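Local structure of 4-hydroxy-3-methylbut-2-enyl diphosphate reductase (3DNF) at residues F14-L22 against V91-V99; L154-T165 against W182-C193. The protein catalyses the last step of the non-mevalonate isoprenoid pathway, reducing (E)-4-hydroxy-3-methylbut-2-enyl diphosphate to isopentenyl and dimethylallyl diphosphates with the help of an iron-sulfur cluster. All coordinates share one frame; numbering follows the deposited sequence.

Interaction 1: F14-L22 against V91-V99; sequences FGVKRAVKL and VIDATCPYV. With F3S (Fe3-s4 cluster), chain E.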
loop_
_atom_site.group_PDB
_atom_site.type_symbol
_atom_site.label_atom_id
_atom_site.label_comp_id
_atom_site.label_asym_id
_atom_site.label_seq_id
_atom_site.Cartn_x
_atom_site.Cartn_y
_atom_site.Cartn_z
ATOM N N PHE B 14 10.574 -14.282 20.859
ATOM C CA PHE B 14 9.618 -14.455 21.944
ATOM C C PHE B 14 8.753 -15.730 21.822
ATOM O O PHE B 14 8.660 -16.537 22.760
ATOM C CB PHE B 14 8.721 -13.227 21.994
ATOM C CG PHE B 14 7.532 -13.402 22.879
ATOM C CD1 PHE B 14 7.661 -13.309 24.255
ATOM C CD2 PHE B 14 6.280 -13.681 22.324
ATOM C CE1 PHE B 14 6.542 -13.493 25.085
ATOM C CE2 PHE B 14 5.158 -13.865 23.129
ATOM C CZ PHE B 14 5.279 -13.783 24.500
ATOM N N GLY B 15 8.126 -15.915 20.668
ATOM C CA GLY B 15 7.224 -17.040 20.447
ATOM C C GLY B 15 7.900 -18.385 20.540
ATOM O O GLY B 15 7.348 -19.309 21.081
ATOM N N VAL B 16 9.106 -18.519 20.004
ATOM C CA VAL B 16 9.769 -19.831 20.047
ATOM C C VAL B 16 10.250 -20.142 21.484
ATOM O O VAL B 16 10.137 -21.270 21.962
ATOM C CB VAL B 16 10.911 -19.920 18.997
ATOM C CG1 VAL B 16 11.828 -21.103 19.270
ATOM C CG2 VAL B 16 10.313 -19.998 17.596
ATOM N N LYS B 17 10.795 -19.134 22.148
ATOM C CA LYS B 17 11.192 -19.247 23.541
ATOM C C LYS B 17 9.994 -19.729 24.361
ATOM O O LYS B 17 10.117 -20.651 25.144
ATOM C CB LYS B 17 11.637 -17.877 24.077
ATOM C CG LYS B 17 13.069 -17.525 23.875
ATOM C CD LYS B 17 13.398 -16.305 24.726
ATOM C CE LYS B 17 14.841 -16.334 25.219
ATOM N NZ LYS B 17 15.659 -15.265 24.596
ATOM N N ARG B 18 8.849 -19.101 24.148
ATOM C CA ARG B 18 7.599 -19.428 24.849
ATOM C C ARG B 18 7.160 -20.871 24.533
ATOM O O ARG B 18 6.804 -21.626 25.459
ATOM C CB ARG B 18 6.509 -18.436 24.434
ATOM C CG ARG B 18 5.121 -18.786 24.894
ATOM C CD ARG B 18 4.160 -17.658 24.552
ATOM N NE ARG B 18 2.809 -17.968 25.029
ATOM C CZ ARG B 18 1.908 -18.683 24.358
ATOM N NH1 ARG B 18 2.204 -19.206 23.174
ATOM N NH2 ARG B 18 0.703 -18.866 24.899
ATOM N N ALA B 19 7.201 -21.259 23.250
ATOM C CA ALA B 19 6.846 -22.648 22.849
ATOM C C ALA B 19 7.733 -23.689 23.552
ATOM O O ALA B 19 7.228 -24.715 24.055
ATOM C CB ALA B 19 6.882 -22.821 21.347
ATOM N N VAL B 20 9.045 -23.414 23.588
ATOM C CA VAL B 20 10.028 -24.331 24.230
ATOM C C VAL B 20 9.701 -24.509 25.709
ATOM O O VAL B 20 9.698 -25.646 26.208
ATOM C CB VAL B 20 11.492 -23.902 23.963
ATOM C CG1 VAL B 20 12.491 -24.655 24.827
ATOM C CG2 VAL B 20 11.814 -24.143 22.523
ATOM N N LYS B 21 9.415 -23.385 26.355
ATOM C CA LYS B 21 9.118 -23.368 27.780
ATOM C C LYS B 21 7.795 -24.080 28.062
ATOM O O LYS B 21 7.708 -24.853 29.008
ATOM C CB LYS B 21 9.133 -21.943 28.349
ATOM C CG LYS B 21 9.220 -21.937 29.870
ATOM C CD LYS B 21 10.073 -20.800 30.406
ATOM C CE LYS B 21 10.471 -21.058 31.869
ATOM N NZ LYS B 21 11.320 -22.278 32.037
ATOM N N LEU B 22 6.784 -23.885 27.211
ATOM C CA LEU B 22 5.517 -24.596 27.376
ATOM C C LEU B 22 5.722 -26.096 27.212
ATOM O O LEU B 22 5.098 -26.904 27.884
ATOM C CB LEU B 22 4.479 -24.119 26.331
ATOM C CG LEU B 22 3.898 -22.719 26.587
ATOM C CD1 LEU B 22 2.990 -22.312 25.459
ATOM C CD2 LEU B 22 3.124 -22.625 27.926
ATOM N N VAL B 91 -3.937 -31.360 24.470
ATOM C CA VAL B 91 -3.438 -30.470 23.429
ATOM C C VAL B 91 -2.968 -29.208 24.112
ATOM O O VAL B 91 -3.761 -28.491 24.763
ATOM C CB VAL B 91 -4.497 -30.170 22.334
ATOM C CG1 VAL B 91 -3.891 -29.157 21.317
ATOM C CG2 VAL B 91 -4.932 -31.490 21.638
ATOM N N ILE B 92 -1.668 -28.961 24.001
ATOM C CA ILE B 92 -1.064 -27.712 24.457
ATOM C C ILE B 92 -0.847 -26.774 23.271
ATOM O O ILE B 92 -0.080 -27.078 22.357
ATOM C CB ILE B 92 0.291 -27.950 25.140
ATOM C CG1 ILE B 92 0.242 -29.153 26.123
ATOM C CG2 ILE B 92 0.852 -26.643 25.765
ATOM C CD1 ILE B 92 0.076 -28.856 27.566
ATOM N N ASP B 93 -1.488 -25.619 23.329
ATOM C CA ASP B 93 -1.407 -24.702 22.200
ATOM C C ASP B 93 -0.261 -23.738 22.428
ATOM O O ASP B 93 -0.430 -22.773 23.165
ATOM C CB ASP B 93 -2.692 -23.914 21.993
ATOM C CG ASP B 93 -2.654 -23.069 20.717
ATOM O OD1 ASP B 93 -1.671 -23.210 19.953
ATOM O OD2 ASP B 93 -3.650 -22.374 20.438
ATOM N N ALA B 94 0.852 -23.945 21.712
ATOM C CA ALA B 94 1.996 -23.058 21.820
ATOM C C ALA B 94 2.142 -22.164 20.568
ATOM O O ALA B 94 3.202 -21.616 20.318
ATOM C CB ALA B 94 3.289 -23.836 22.083
ATOM N N THR B 95 1.073 -22.030 19.782
ATOM C CA THR B 95 1.047 -21.017 18.729
ATOM C C THR B 95 1.492 -19.648 19.259
ATOM O O THR B 95 1.018 -19.190 20.288
ATOM C CB THR B 95 -0.392 -20.865 18.162
ATOM O OG1 THR B 95 -0.848 -22.145 17.762
ATOM C CG2 THR B 95 -0.383 -19.924 16.929
ATOM N N CYS B 96 2.413 -18.993 18.551
ATOM C CA CYS B 96 2.856 -17.644 18.969
ATOM C C CYS B 96 1.650 -16.685 19.063
ATOM O O CYS B 96 0.796 -16.706 18.150
ATOM C CB CYS B 96 3.908 -17.093 17.984
ATOM S SG CYS B 96 4.597 -15.494 18.492
ATOM N N PRO B 97 1.554 -15.874 20.149
ATOM C CA PRO B 97 0.513 -14.832 20.290
ATOM C C PRO B 97 0.446 -13.948 19.035
ATOM O O PRO B 97 -0.642 -13.542 18.633
ATOM C CB PRO B 97 0.979 -14.047 21.519
ATOM C CG PRO B 97 1.656 -15.123 22.346
ATOM C CD PRO B 97 2.456 -15.861 21.330
ATOM N N TYR B 98 1.583 -13.723 18.367
ATOM C CA TYR B 98 1.582 -12.870 17.158
ATOM C C TYR B 98 1.023 -13.574 15.939
ATOM O O TYR B 98 0.499 -12.946 15.037
ATOM C CB TYR B 98 2.954 -12.272 16.870
ATOM C CG TYR B 98 3.479 -11.559 18.099
ATOM C CD1 TYR B 98 2.636 -10.755 18.872
ATOM C CD2 TYR B 98 4.793 -11.728 18.524
ATOM C CE1 TYR B 98 3.093 -10.129 20.030
ATOM C CE2 TYR B 98 5.260 -11.095 19.673
ATOM C CZ TYR B 98 4.396 -10.301 20.420
ATOM O OH TYR B 98 4.841 -9.657 21.560
ATOM N N VAL B 99 1.139 -14.893 15.912
ATOM C CA VAL B 99 0.495 -15.701 14.872
ATOM C C VAL B 99 -0.991 -15.747 15.146
ATOM O O VAL B 99 -1.787 -15.597 14.223
ATOM C CB VAL B 99 1.151 -17.132 14.779
ATOM C CG1 VAL B 99 0.322 -18.081 13.890
ATOM C CG2 VAL B 99 2.598 -17.054 14.209
HETATM FE FE1 F3S E . 7.742 -13.313 15.827
HETATM FE FE3 F3S E . 6.239 -15.164 17.117
HETATM FE FE4 F3S E . 8.635 -15.428 16.601
HETATM S S1 F3S E . 5.721 -14.083 15.182
HETATM S S2 F3S E . 9.609 -14.333 14.999
HETATM S S3 F3S E . 7.940 -13.940 18.015
HETATM S S4 F3S E . 7.338 -17.163 16.839
HETATM O O HOH W 1 4.410 -19.382 21.566
#
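Gly15 and Ala19, one turn apart on helix 14-22, sit beside Cys96 and Ala94, and the helix runs nearly antiparallel to strand 91-93, their axes 156° apart. With no side chain on Gly15, its CA approaches Cys96 SG to 3.6 Å. The torsion that sets SG anti to the Cys96 backbone N (chi1 -176°) turns the sulfur to iron FE3, which it binds at 2.2 Å; as N-cap of the helix from Pro97 it also accepts a capping hydrogen bond from Tyr98 N. The arrangement is one wall of the cluster site in the trilobal IspH fold: the start of one helix meets the loop joining an edge strand of a parallel sheet to the next helix. Phe14 lies farther out, presenting the edge of its ring to Pro97 CG, 3.8 Å from CE2, while its CD2 meets Tyr98 CE2 with the two ring planes at 41°. Tyr98 directs its ring edge at sulfide S3. One turn on, the chain of Arg18, extended from CG to NE, carries the guanidinium between Pro97 CG on one face and Leu22 CD1 on the other. Its NH1 donates to a water 2.7 Å away, lying in the guanidinium plane, which donates to both Gly15 O and Ala94 O. Deeper in, Ala94 CB is met by Ala19 CB at 3.8 Å and by Leu22 CD1 at 3.7 Å.

Interaction 2: L154-T165 against W182-C193; sequences LKHERVGIVAQT and WVKEVKVINTIC. With F3S (Fe3-s4 cluster), chain E.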
loop_
_atom_site.group_PDB
_atom_site.type_symbol
_atom_site.label_atom_id
_atom_site.label_comp_id
_atom_site.label_asym_id
_atom_site.label_seq_id
_atom_site.Cartn_x
_atom_site.Cartn_y
_atom_site.Cartn_z
ATOM N N LEU B 154 -7.856 -8.152 -7.245
ATOM C CA LEU B 154 -8.231 -6.955 -8.018
ATOM C C LEU B 154 -9.664 -7.002 -8.562
ATOM O O LEU B 154 -10.195 -5.988 -9.024
ATOM C CB LEU B 154 -7.219 -6.686 -9.133
ATOM C CG LEU B 154 -5.740 -6.572 -8.722
ATOM C CD1 LEU B 154 -4.924 -6.014 -9.891
ATOM C CD2 LEU B 154 -5.508 -5.736 -7.421
ATOM N N LYS B 155 -10.285 -8.173 -8.474
ATOM C CA LYS B 155 -11.679 -8.375 -8.884
ATOM C C LYS B 155 -12.638 -7.825 -7.834
ATOM O O LYS B 155 -13.821 -7.645 -8.104
ATOM C CB LYS B 155 -11.952 -9.868 -9.090
ATOM C CG LYS B 155 -11.233 -10.473 -10.280
ATOM C CD LYS B 155 -11.476 -11.967 -10.311
ATOM C CE LYS B 155 -10.823 -12.589 -11.523
ATOM N NZ LYS B 155 -10.933 -14.077 -11.437
ATOM N N HIS B 156 -12.129 -7.521 -6.645
ATOM C CA HIS B 156 -12.981 -7.111 -5.537
ATOM C C HIS B 156 -12.843 -5.621 -5.273
ATOM O O HIS B 156 -11.784 -5.045 -5.519
ATOM C CB HIS B 156 -12.612 -7.911 -4.274
ATOM C CG HIS B 156 -12.948 -9.357 -4.397
ATOM N ND1 HIS B 156 -12.113 -10.270 -5.005
ATOM C CD2 HIS B 156 -14.067 -10.036 -4.067
ATOM C CE1 HIS B 156 -12.698 -11.456 -5.038
ATOM N NE2 HIS B 156 -13.878 -11.344 -4.449
ATOM N N GLU B 157 -13.864 -5.023 -4.677
ATOM C CA GLU B 157 -13.825 -3.583 -4.435
ATOM C C GLU B 157 -13.195 -3.265 -3.093
ATOM O O GLU B 157 -12.679 -2.176 -2.912
ATOM C CB GLU B 157 -15.211 -2.988 -4.513
ATOM C CG GLU B 157 -15.776 -3.119 -5.921
ATOM C CD GLU B 157 -17.074 -2.369 -6.112
ATOM O OE1 GLU B 157 -17.783 -2.139 -5.106
ATOM O OE2 GLU B 157 -17.392 -2.024 -7.279
ATOM N N ARG B 158 -13.319 -4.198 -2.150
ATOM C CA ARG B 158 -12.763 -4.014 -0.797
ATOM C C ARG B 158 -11.850 -5.170 -0.437
ATOM O O ARG B 158 -12.280 -6.329 -0.334
ATOM C CB ARG B 158 -13.853 -3.847 0.243
ATOM C CG ARG B 158 -14.893 -2.763 -0.170
ATOM C CD ARG B 158 -16.043 -2.723 0.818
ATOM N NE ARG B 158 -15.654 -2.152 2.103
ATOM C CZ ARG B 158 -15.762 -2.788 3.266
ATOM N NH1 ARG B 158 -16.245 -4.014 3.302
ATOM N NH2 ARG B 158 -15.417 -2.188 4.392
ATOM N N VAL B 159 -10.571 -4.837 -0.276
ATOM C CA VAL B 159 -9.554 -5.844 -0.017
ATOM C C VAL B 159 -8.883 -5.572 1.326
ATOM O O VAL B 159 -8.475 -4.449 1.596
ATOM C CB VAL B 159 -8.470 -5.962 -1.146
ATOM C CG1 VAL B 159 -7.358 -6.939 -0.742
ATOM C CG2 VAL B 159 -9.110 -6.371 -2.466
ATOM N N GLY B 160 -8.849 -6.602 2.182
ATOM C CA GLY B 160 -8.089 -6.539 3.442
ATOM C C GLY B 160 -6.791 -7.307 3.353
ATOM O O GLY B 160 -6.765 -8.487 2.962
ATOM N N ILE B 161 -5.699 -6.683 3.835
ATOM C CA ILE B 161 -4.399 -7.248 3.648
ATOM C C ILE B 161 -3.719 -7.511 4.977
ATOM O O ILE B 161 -3.639 -6.596 5.814
ATOM C CB ILE B 161 -3.512 -6.346 2.736
ATOM C CG1 ILE B 161 -4.253 -6.102 1.432
ATOM C CG2 ILE B 161 -2.116 -6.958 2.463
ATOM C CD1 ILE B 161 -3.599 -5.067 0.527
ATOM N N VAL B 162 -3.271 -8.759 5.142
ATOM C CA VAL B 162 -2.450 -9.132 6.303
ATOM C C VAL B 162 -1.135 -9.798 5.833
ATOM O O VAL B 162 -0.931 -10.019 4.624
ATOM C CB VAL B 162 -3.209 -10.046 7.297
ATOM C CG1 VAL B 162 -4.406 -9.284 7.858
ATOM C CG2 VAL B 162 -3.587 -11.355 6.654
ATOM N N ALA B 163 -0.231 -10.078 6.779
ATOM C CA ALA B 163 1.074 -10.647 6.440
ATOM C C ALA B 163 1.370 -11.884 7.268
ATOM O O ALA B 163 0.980 -12.001 8.442
ATOM C CB ALA B 163 2.199 -9.628 6.654
ATOM N N GLN B 164 2.029 -12.832 6.626
ATOM C CA GLN B 164 2.715 -13.878 7.364
ATOM C C GLN B 164 3.699 -13.152 8.304
ATOM O O GLN B 164 4.291 -12.138 7.936
ATOM C CB GLN B 164 3.442 -14.775 6.378
ATOM C CG GLN B 164 4.113 -16.004 7.009
ATOM C CD GLN B 164 4.997 -16.739 6.023
ATOM O OE1 GLN B 164 5.043 -16.391 4.844
ATOM N NE2 GLN B 164 5.707 -17.768 6.494
ATOM N N THR B 165 3.814 -13.620 9.547
ATOM C CA THR B 165 4.624 -12.894 10.571
ATOM C C THR B 165 6.063 -12.603 10.134
ATOM O O THR B 165 6.644 -11.564 10.493
ATOM C CB THR B 165 4.647 -13.614 11.932
ATOM O OG1 THR B 165 5.231 -14.932 11.805
ATOM C CG2 THR B 165 3.194 -13.706 12.555
ATOM N N TRP B 182 -5.455 -0.207 -7.548
ATOM C CA TRP B 182 -6.420 -0.909 -8.402
ATOM C C TRP B 182 -7.806 -1.111 -7.789
ATOM O O TRP B 182 -8.787 -1.306 -8.516
ATOM C CB TRP B 182 -5.848 -2.256 -8.837
ATOM C CG TRP B 182 -4.757 -2.125 -9.843
ATOM C CD1 TRP B 182 -3.416 -2.053 -9.605
ATOM C CD2 TRP B 182 -4.921 -2.049 -11.262
ATOM N NE1 TRP B 182 -2.731 -1.940 -10.792
ATOM C CE2 TRP B 182 -3.631 -1.927 -11.825
ATOM C CE3 TRP B 182 -6.037 -2.065 -12.115
ATOM C CZ2 TRP B 182 -3.422 -1.836 -13.206
ATOM C CZ3 TRP B 182 -5.835 -1.956 -13.491
ATOM C CH2 TRP B 182 -4.535 -1.841 -14.023
ATOM N N VAL B 183 -7.908 -1.082 -6.464
ATOM C CA VAL B 183 -9.208 -1.329 -5.834
ATOM C C VAL B 183 -9.714 -0.137 -5.022
ATOM O O VAL B 183 -8.924 0.690 -4.558
ATOM C CB VAL B 183 -9.298 -2.670 -5.011
ATOM C CG1 VAL B 183 -8.648 -3.896 -5.746
ATOM C CG2 VAL B 183 -8.748 -2.501 -3.641
ATOM N N LYS B 184 -11.021 -0.080 -4.801
ATOM C CA LYS B 184 -11.621 1.128 -4.243
ATOM C C LYS B 184 -11.209 1.387 -2.804
ATOM O O LYS B 184 -11.010 2.526 -2.431
ATOM C CB LYS B 184 -13.132 1.061 -4.286
ATOM C CG LYS B 184 -13.840 2.286 -3.692
ATOM C CD LYS B 184 -15.339 2.003 -3.517
ATOM C CE LYS B 184 -16.121 3.283 -3.252
ATOM N NZ LYS B 184 -17.410 3.290 -4.040
ATOM N N GLU B 185 -11.127 0.314 -2.022
ATOM C CA GLU B 185 -10.906 0.427 -0.605
ATOM C C GLU B 185 -10.023 -0.705 -0.112
ATOM O O GLU B 185 -10.293 -1.877 -0.350
ATOM C CB GLU B 185 -12.245 0.437 0.124
ATOM C CG GLU B 185 -12.114 0.327 1.579
ATOM C CD GLU B 185 -13.435 0.413 2.294
ATOM O OE1 GLU B 185 -14.338 1.158 1.838
ATOM O OE2 GLU B 185 -13.549 -0.262 3.338
ATOM N N VAL B 186 -8.938 -0.333 0.563
ATOM C CA VAL B 186 -8.011 -1.333 1.041
ATOM C C VAL B 186 -7.847 -1.122 2.539
ATOM O O VAL B 186 -7.642 0.001 2.975
ATOM C CB VAL B 186 -6.621 -1.223 0.363
ATOM C CG1 VAL B 186 -5.626 -2.164 1.071
ATOM C CG2 VAL B 186 -6.734 -1.581 -1.099
ATOM N N LYS B 187 -7.912 -2.200 3.326
ATOM C CA LYS B 187 -7.558 -2.099 4.729
ATOM C C LYS B 187 -6.379 -3.007 5.023
ATOM O O LYS B 187 -6.383 -4.171 4.655
ATOM C CB LYS B 187 -8.738 -2.454 5.648
ATOM C CG LYS B 187 -8.386 -2.466 7.125
ATOM C CD LYS B 187 -9.651 -2.444 7.956
ATOM C CE LYS B 187 -9.396 -2.668 9.426
ATOM N NZ LYS B 187 -10.656 -2.394 10.192
ATOM N N VAL B 188 -5.355 -2.465 5.678
ATOM C CA VAL B 188 -4.184 -3.241 5.990
ATOM C C VAL B 188 -4.042 -3.365 7.477
ATOM O O VAL B 188 -4.109 -2.374 8.210
ATOM C CB VAL B 188 -2.896 -2.529 5.474
ATOM C CG1 VAL B 188 -1.609 -3.340 5.770
ATOM C CG2 VAL B 188 -3.041 -2.171 3.997
ATOM N N ILE B 189 -3.912 -4.611 7.934
ATOM C CA ILE B 189 -3.504 -4.816 9.311
ATOM C C ILE B 189 -2.099 -5.426 9.262
ATOM O O ILE B 189 -1.908 -6.593 8.855
ATOM C CB ILE B 189 -4.493 -5.719 10.059
ATOM C CG1 ILE B 189 -5.891 -5.082 10.033
ATOM C CG2 ILE B 189 -3.932 -6.000 11.513
ATOM C CD1 ILE B 189 -6.980 -6.035 10.550
ATOM N N ASN B 190 -1.120 -4.613 9.647
ATOM C CA ASN B 190 0.275 -5.036 9.529
ATOM C C ASN B 190 0.638 -6.021 10.642
ATOM O O ASN B 190 0.917 -5.627 11.770
ATOM C CB ASN B 190 1.244 -3.854 9.542
ATOM C CG ASN B 190 2.697 -4.283 9.277
ATOM O OD1 ASN B 190 3.073 -5.455 9.465
ATOM N ND2 ASN B 190 3.502 -3.355 8.869
ATOM N N THR B 191 0.657 -7.298 10.281
ATOM C CA THR B 191 0.939 -8.354 11.261
ATOM C C THR B 191 2.390 -8.896 11.180
ATOM O O THR B 191 2.692 -9.974 11.732
ATOM C CB THR B 191 -0.035 -9.496 11.037
ATOM O OG1 THR B 191 -0.041 -9.828 9.654
ATOM C CG2 THR B 191 -1.466 -9.137 11.503
ATOM N N ILE B 192 3.275 -8.165 10.495
ATOM C CA ILE B 192 4.712 -8.519 10.442
ATOM C C ILE B 192 5.316 -8.392 11.829
ATOM O O ILE B 192 5.192 -7.358 12.468
ATOM C CB ILE B 192 5.490 -7.638 9.432
ATOM C CG1 ILE B 192 4.936 -7.889 8.021
ATOM C CG2 ILE B 192 7.000 -7.905 9.504
ATOM C CD1 ILE B 192 5.642 -7.076 6.908
ATOM N N CYS B 193 6.008 -9.437 12.260
ATOM C CA CYS B 193 6.637 -9.434 13.581
ATOM C C CYS B 193 7.995 -8.761 13.473
ATOM O O CYS B 193 8.744 -9.026 12.517
ATOM C CB CYS B 193 6.757 -10.883 14.086
ATOM S SG CYS B 193 7.704 -10.980 15.589
HETATM FE FE1 F3S E . 7.742 -13.313 15.827
HETATM FE FE3 F3S E . 6.239 -15.164 17.117
HETATM FE FE4 F3S E . 8.635 -15.428 16.601
HETATM S S1 F3S E . 5.721 -14.083 15.182
HETATM S S2 F3S E . 9.609 -14.333 14.999
HETATM S S3 F3S E . 7.940 -13.940 18.015
HETATM S S4 F3S E . 7.338 -17.163 16.839
HETATM O O HOH W 2 -9.190 -3.818 -10.113
HETATM O O HOH W 3 9.419 -10.856 10.545
#
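Strands 158-163 and 185-189 are the two parallel strands of a right-handed beta-alpha-beta unit closed by helix 169-182, and Val159 N to Glu185 O (3.0 Å) is one rung of their ladder. Lys187 N to Val159 O, Ile161 N to Lys187 O and Ile189 N to Ile161 O carry it onward. On one face Arg158 and Glu185 run side by side. In the conformer of Glu185 described here, one of two, a bend at Arg158 chi3 (72°) lets NH2 donate to Glu185 OE2 at 2.9 Å, a salt bridge with the two flat groups perpendicular; NE adds a weak bond to the same oxygen. Lys187 of the second subunit also forms a salt bridge with this carboxylate, and reciprocally; within its own chain Lys187 pairs with Glu112. Strand 185-189 continues the sheet across that interface as an antiparallel ladder. The other face is apolar, with Ile161 CD1 against Val186 CG1 at 3.6 Å. Before the strands, Leu154 CD1 lies over one face of the Trp182 indole in a CH-pi contact. At the ladder's C-terminal end the pairing changes: Thr191 OG1 donates to a lone pair of Ala163 O at 2.7 Å, and Cys193 N to one of Thr165 O at 2.8 Å, an oxygen that also accepts from a water shared with Cys193 O. Cys193 SG binds iron FE1, while Thr165 CB stands 3.5 Å from sulfide S1 and its hydroxyl is hydrogen-bonded to Glu126, the predicted proton donor. The doubly gripped Thr165 carbonyl thus ties cluster ligand Cys193 to the residue hydrogen-bonded to Glu126 and predicted to bind substrate.

How the interactions relate
Both contacts end at the same iron-sulfur cluster, approaching from different lobes: interaction 1 supplies Cys96 and interaction 2 Cys193, to different irons. They meet there, Tyr98 and Val99 packing on Thr165, and helix 97-111, which starts in interaction 1, goes on to cover Val162 and Thr191 of interaction 2. Both are partly buried, but interaction 1 is centred about 10 Å from the centre of the chain and interaction 2 about 22 Å from it, out in a lobe at the subunit interface. Interaction 1 is held by side-chain packing and one bridging water, without a clear direct hydrogen bond; interaction 2 buries about twice the area and is largely a backbone ladder.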